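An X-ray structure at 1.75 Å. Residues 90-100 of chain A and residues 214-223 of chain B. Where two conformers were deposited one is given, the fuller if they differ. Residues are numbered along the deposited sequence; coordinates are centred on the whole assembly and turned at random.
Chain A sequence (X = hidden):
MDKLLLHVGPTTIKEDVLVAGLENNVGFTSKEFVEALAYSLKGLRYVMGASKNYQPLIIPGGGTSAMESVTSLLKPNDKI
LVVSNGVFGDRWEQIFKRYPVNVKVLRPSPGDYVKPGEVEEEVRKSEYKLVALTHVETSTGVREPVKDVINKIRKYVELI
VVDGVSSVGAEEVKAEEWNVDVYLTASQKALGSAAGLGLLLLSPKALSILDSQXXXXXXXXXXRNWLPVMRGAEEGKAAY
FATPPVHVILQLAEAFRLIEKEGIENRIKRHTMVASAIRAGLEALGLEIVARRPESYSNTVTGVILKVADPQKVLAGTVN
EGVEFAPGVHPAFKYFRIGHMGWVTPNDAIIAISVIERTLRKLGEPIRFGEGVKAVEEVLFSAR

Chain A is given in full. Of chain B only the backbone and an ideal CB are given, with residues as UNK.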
# COMPACT_ATOMS: atom_id res chain seq x y z
N ASP A 90 15.64 11.67 10.11
CA ASP A 90 16.64 11.32 9.13
C ASP A 90 16.03 10.70 7.87
O ASP A 90 16.60 10.81 6.79
CB ASP A 90 17.68 10.37 9.74
CG ASP A 90 18.58 11.08 10.77
OD1 ASP A 90 18.59 12.33 10.88
OD2 ASP A 90 19.26 10.39 11.51
N ARG A 91 14.88 10.05 8.01
CA ARG A 91 14.20 9.47 6.85
C ARG A 91 13.82 10.53 5.80
O ARG A 91 13.85 10.26 4.61
CB ARG A 91 13.01 8.58 7.26
CG ARG A 91 12.17 8.02 6.11
CD ARG A 91 11.34 6.81 6.56
NE ARG A 91 12.29 5.73 6.87
CZ ARG A 91 11.99 4.44 6.97
NH1 ARG A 91 10.75 4.01 6.79
NH2 ARG A 91 12.96 3.57 7.23
N TRP A 92 13.44 11.74 6.23
CA TRP A 92 13.22 12.80 5.28
C TRP A 92 14.46 12.99 4.36
O TRP A 92 14.33 13.08 3.14
CB TRP A 92 12.95 14.14 5.98
CG TRP A 92 11.60 14.36 6.60
CD1 TRP A 92 11.35 14.60 7.92
CD2 TRP A 92 10.33 14.45 5.93
NE1 TRP A 92 10.01 14.80 8.12
CE2 TRP A 92 9.36 14.70 6.91
CE3 TRP A 92 9.92 14.30 4.59
CZ2 TRP A 92 8.00 14.86 6.60
CZ3 TRP A 92 8.57 14.43 4.28
CH2 TRP A 92 7.62 14.71 5.28
N GLU A 93 15.64 13.05 4.97
CA GLU A 93 16.91 13.17 4.22
C GLU A 93 17.15 11.97 3.28
O GLU A 93 17.55 12.16 2.12
CB GLU A 93 18.11 13.34 5.18
CG GLU A 93 19.41 13.61 4.45
CD GLU A 93 20.62 13.73 5.35
OE1 GLU A 93 20.72 13.02 6.37
OE2 GLU A 93 21.51 14.54 4.99
N GLN A 94 16.90 10.75 3.77
CA GLN A 94 17.06 9.53 2.94
C GLN A 94 16.14 9.56 1.70
O GLN A 94 16.58 9.23 0.58
CB GLN A 94 16.88 8.25 3.76
CG GLN A 94 17.98 8.09 4.83
CD GLN A 94 19.36 8.07 4.21
OE1 GLN A 94 20.17 9.00 4.41
NE2 GLN A 94 19.62 7.04 3.40
N ILE A 95 14.88 9.97 1.91
CA ILE A 95 13.92 10.16 0.81
C ILE A 95 14.42 11.23 -0.18
O ILE A 95 14.53 10.96 -1.39
CB ILE A 95 12.51 10.54 1.33
CG1 ILE A 95 11.88 9.39 2.14
CG2 ILE A 95 11.58 10.98 0.18
CD1 ILE A 95 10.62 9.82 2.95
N PHE A 96 14.75 12.41 0.34
CA PHE A 96 15.10 13.53 -0.53
C PHE A 96 16.43 13.36 -1.27
O PHE A 96 16.63 14.02 -2.28
CB PHE A 96 15.07 14.90 0.20
CG PHE A 96 13.70 15.33 0.67
CD1 PHE A 96 12.58 15.24 -0.16
CD2 PHE A 96 13.53 15.84 1.96
CE1 PHE A 96 11.31 15.66 0.27
CE2 PHE A 96 12.25 16.26 2.42
CZ PHE A 96 11.16 16.16 1.57
N LYS A 97 17.31 12.45 -0.80
CA LYS A 97 18.53 12.08 -1.51
C LYS A 97 18.24 11.48 -2.87
O LYS A 97 19.08 11.51 -3.76
CB LYS A 97 19.34 11.06 -0.70
CG LYS A 97 20.41 11.63 0.24
CD LYS A 97 21.23 10.45 0.83
CE LYS A 97 21.94 10.79 2.14
NZ LYS A 97 22.97 11.85 1.98
N ARG A 98 17.03 10.94 -3.04
CA ARG A 98 16.63 10.32 -4.30
C ARG A 98 16.12 11.34 -5.32
O ARG A 98 15.84 10.98 -6.46
CB ARG A 98 15.55 9.26 -4.06
CG ARG A 98 15.94 8.12 -3.10
CD ARG A 98 17.28 7.48 -3.46
NE ARG A 98 17.21 6.87 -4.79
CZ ARG A 98 18.19 6.20 -5.39
NH1 ARG A 98 19.35 6.05 -4.77
NH2 ARG A 98 18.01 5.70 -6.62
N TYR A 99 15.99 12.61 -4.91
CA TYR A 99 15.38 13.65 -5.73
C TYR A 99 16.37 14.78 -5.97
O TYR A 99 17.23 15.03 -5.13
CB TYR A 99 14.09 14.17 -5.07
CG TYR A 99 13.00 13.09 -5.07
CD1 TYR A 99 12.98 12.10 -4.06
CD2 TYR A 99 12.08 13.00 -6.13
CE1 TYR A 99 12.01 11.05 -4.07
CE2 TYR A 99 11.11 12.00 -6.14
CZ TYR A 99 11.09 11.02 -5.14
OH TYR A 99 10.14 10.02 -5.20
N PRO A 100 16.23 15.50 -7.10
CA PRO A 100 17.09 16.65 -7.45
C PRO A 100 16.78 17.90 -6.61
O PRO A 100 16.31 18.93 -7.14
CB PRO A 100 16.76 16.89 -8.93
CG PRO A 100 15.34 16.43 -9.07
CD PRO A 100 15.20 15.24 -8.13
N UNK B 214 23.51 1.25 -8.91
CA UNK B 214 22.58 2.32 -8.52
C UNK B 214 21.40 2.36 -9.48
O UNK B 214 21.38 1.63 -10.48
CB UNK B 214 23.29 3.68 -8.49
N UNK B 215 20.42 3.22 -9.24
CA UNK B 215 19.29 3.26 -10.16
C UNK B 215 18.59 4.59 -10.10
O UNK B 215 18.93 5.45 -9.27
CB UNK B 215 18.30 2.13 -9.85
N UNK B 216 17.61 4.75 -10.97
CA UNK B 216 16.81 5.97 -10.99
C UNK B 216 15.58 5.89 -10.08
O UNK B 216 14.76 6.83 -10.09
CB UNK B 216 16.37 6.27 -12.42
N UNK B 217 15.45 4.82 -9.30
CA UNK B 217 14.25 4.67 -8.42
C UNK B 217 14.18 5.80 -7.36
O UNK B 217 15.19 6.42 -7.00
CB UNK B 217 14.28 3.31 -7.72
N UNK B 218 12.98 6.06 -6.90
CA UNK B 218 12.78 6.81 -5.67
C UNK B 218 13.18 6.02 -4.45
O UNK B 218 14.06 5.14 -4.48
CB UNK B 218 11.32 7.24 -5.55
N UNK B 219 12.50 6.31 -3.35
CA UNK B 219 12.82 5.66 -2.09
C UNK B 219 11.87 4.51 -1.79
O UNK B 219 12.29 3.36 -1.70
CB UNK B 219 12.78 6.68 -0.95
N UNK B 220 10.57 4.79 -1.61
CA UNK B 220 9.59 3.75 -1.28
C UNK B 220 9.54 2.58 -2.27
O UNK B 220 9.28 1.44 -1.88
CB UNK B 220 8.20 4.38 -1.19
N UNK B 221 9.77 2.88 -3.55
CA UNK B 221 9.64 1.89 -4.60
C UNK B 221 10.96 1.38 -5.13
O UNK B 221 10.99 0.69 -6.16
CB UNK B 221 8.83 2.47 -5.76
N UNK B 222 12.05 1.70 -4.45
CA UNK B 222 13.33 1.07 -4.78
C UNK B 222 13.31 -0.32 -4.18
O UNK B 222 13.22 -0.47 -2.96
CB UNK B 222 14.52 1.88 -4.26
N UNK B 223 13.33 -1.34 -5.06
CA UNK B 223 13.28 -2.72 -4.65
C UNK B 223 14.48 -3.12 -3.75
O UNK B 223 14.36 -4.04 -2.93
CB UNK B 223 13.23 -3.61 -5.89

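Position 214 begins the stretch in an extended conformation, its CA-to-CB bond sideways and no atom of the chain A stretch within 5.5 Å of the ideal CB. Almost any side chain, polar ones especially, could sit here. The residue is N214(B); its ND2 gives a weak hydrogen bond (3.2 Å) to water 3, which also accepts from R98(A) NH1 at 2.9 Å.

At 215 the backbone is again extended and CA-to-CB points sideways, with R98(A) NH2 4.8 Å from the ideal CB. A small or polar side chain suits a place beside a guanidinium, whereas a positive charge would be unwelcome. The residue is S215(B). Its OG accepts a hydrogen bond from the backbone N of 217 at 3.0 Å, bracing its own chain. Its backbone meets the arginine: R98(A) NH2 donates to S215(B) O at 2.8 Å, a weak bond with an angle of only 116°.

Position 216 points away from the chain A stretch, which therefore sets no requirement, and many side chains would do; the residue is I216(B).

At 217 CA-to-CB is sideways, and the ideal CB lies 4.6 Å from R98(A) NH2. The carbonyl is the important feature, since it meets the edge of the guanidinium and accepts from both R98(A) NE (3.0 Å) and R98(A) NH2 (2.9 Å). A small side chain, or another that extends clear of the arginine, would leave this fork intact. The residue is A217(B), whose methyl adds little bulk. Water 4 donates both to A217(B) O (2.8 Å) and to R98(A) O (2.9 Å), tying the same carbonyl to the arginine backbone.

Position 218 is the most restrictive. An ideal CB would stand just 3.0 Å from Y99(A) OH, and the phi/psi pair of -71/-150 is unusual for residues with a side chain. Glycine is the natural answer, and G218(B) is found.

At 219 CA-to-CB points toward chain A, and the ideal CB is 4.1 Å from both I95(A) CA and R98(A) CG. Along the helix lie I95(A), then Q94(A) and R91(A), so a long, flat side chain with an apolar body and a polar tip fits well. The residue is Y219(B), with chi1 t. Its CD2 packs 3.6 Å from I95(A) CG1, and its CE1 lies 3.6 Å from Q94(A) CB. The hydroxyl reaches the polar end through two waters: water 1, 2.7 Å from Y219(B) OH, accepts from R91(A) NE at 3.0 Å, and water 2, 2.8 Å from Y219(B) OH, accepts from Q94(A) NE2 at 3.2 Å.

Positions 220, pointing sideways, and 221, out of reach, form the middle of a type I turn and do not touch the chain A stretch, so polar or apolar side chains would serve; they are Y220(B) and L221(B).

At 222 CA-to-CB points toward chain A, and the nearby guanidinium favours an acidic or polar residue. D222(B) caps the following helix, while its OD2 lies 4.4 Å from R98(A) NH2 over the guanidinium face, a charge attraction only.

Position 223 is out of reach, leaving the choice open; it is L223(B).

Chain B, residues 214-223: NSIAGYYLDL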
# COMPACT_ATOMS: atom_id res chain seq x y z
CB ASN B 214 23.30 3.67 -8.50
CG ASN B 214 24.38 3.73 -7.45
OD1 ASN B 214 25.54 4.03 -7.74
ND2 ASN B 214 24.02 3.41 -6.21
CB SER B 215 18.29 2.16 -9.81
OG SER B 215 17.40 2.59 -8.78
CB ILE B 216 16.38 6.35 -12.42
CG1 ILE B 216 15.43 5.28 -13.02
CG2 ILE B 216 17.62 6.59 -13.29
CD1 ILE B 216 15.09 5.48 -14.50
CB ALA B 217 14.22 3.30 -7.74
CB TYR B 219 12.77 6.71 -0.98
CG TYR B 219 13.36 6.26 0.34
CD1 TYR B 219 14.74 6.12 0.49
CD2 TYR B 219 12.53 5.97 1.42
CE1 TYR B 219 15.28 5.71 1.73
CE2 TYR B 219 13.06 5.56 2.64
CZ TYR B 219 14.41 5.43 2.78
OH TYR B 219 14.91 5.03 4.00
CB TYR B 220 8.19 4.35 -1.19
CG TYR B 220 7.23 3.59 -0.30
CD1 TYR B 220 7.46 3.46 1.09
CD2 TYR B 220 6.07 3.03 -0.83
CE1 TYR B 220 6.55 2.81 1.91
CE2 TYR B 220 5.14 2.36 -0.02
CZ TYR B 220 5.39 2.25 1.34
OH TYR B 220 4.50 1.59 2.12
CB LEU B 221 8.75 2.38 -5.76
CG LEU B 221 7.32 2.80 -5.34
CD1 LEU B 221 6.50 3.28 -6.55
CD2 LEU B 221 6.60 1.68 -4.64
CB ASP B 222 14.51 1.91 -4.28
CG ASP B 222 15.87 1.31 -4.65
OD1 ASP B 222 15.93 0.17 -5.15
OD2 ASP B 222 16.89 2.01 -4.43
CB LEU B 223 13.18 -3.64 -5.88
CG LEU B 223 11.89 -3.56 -6.69
CD1 LEU B 223 11.98 -4.40 -7.99
CD2 LEU B 223 10.70 -4.00 -5.85
O HOH W 1 15.22 6.11 6.44
O HOH W 2 17.64 4.59 3.84
O HOH W 3 21.10 4.70 -6.64
O HOH W 4 16.76 8.64 -7.81
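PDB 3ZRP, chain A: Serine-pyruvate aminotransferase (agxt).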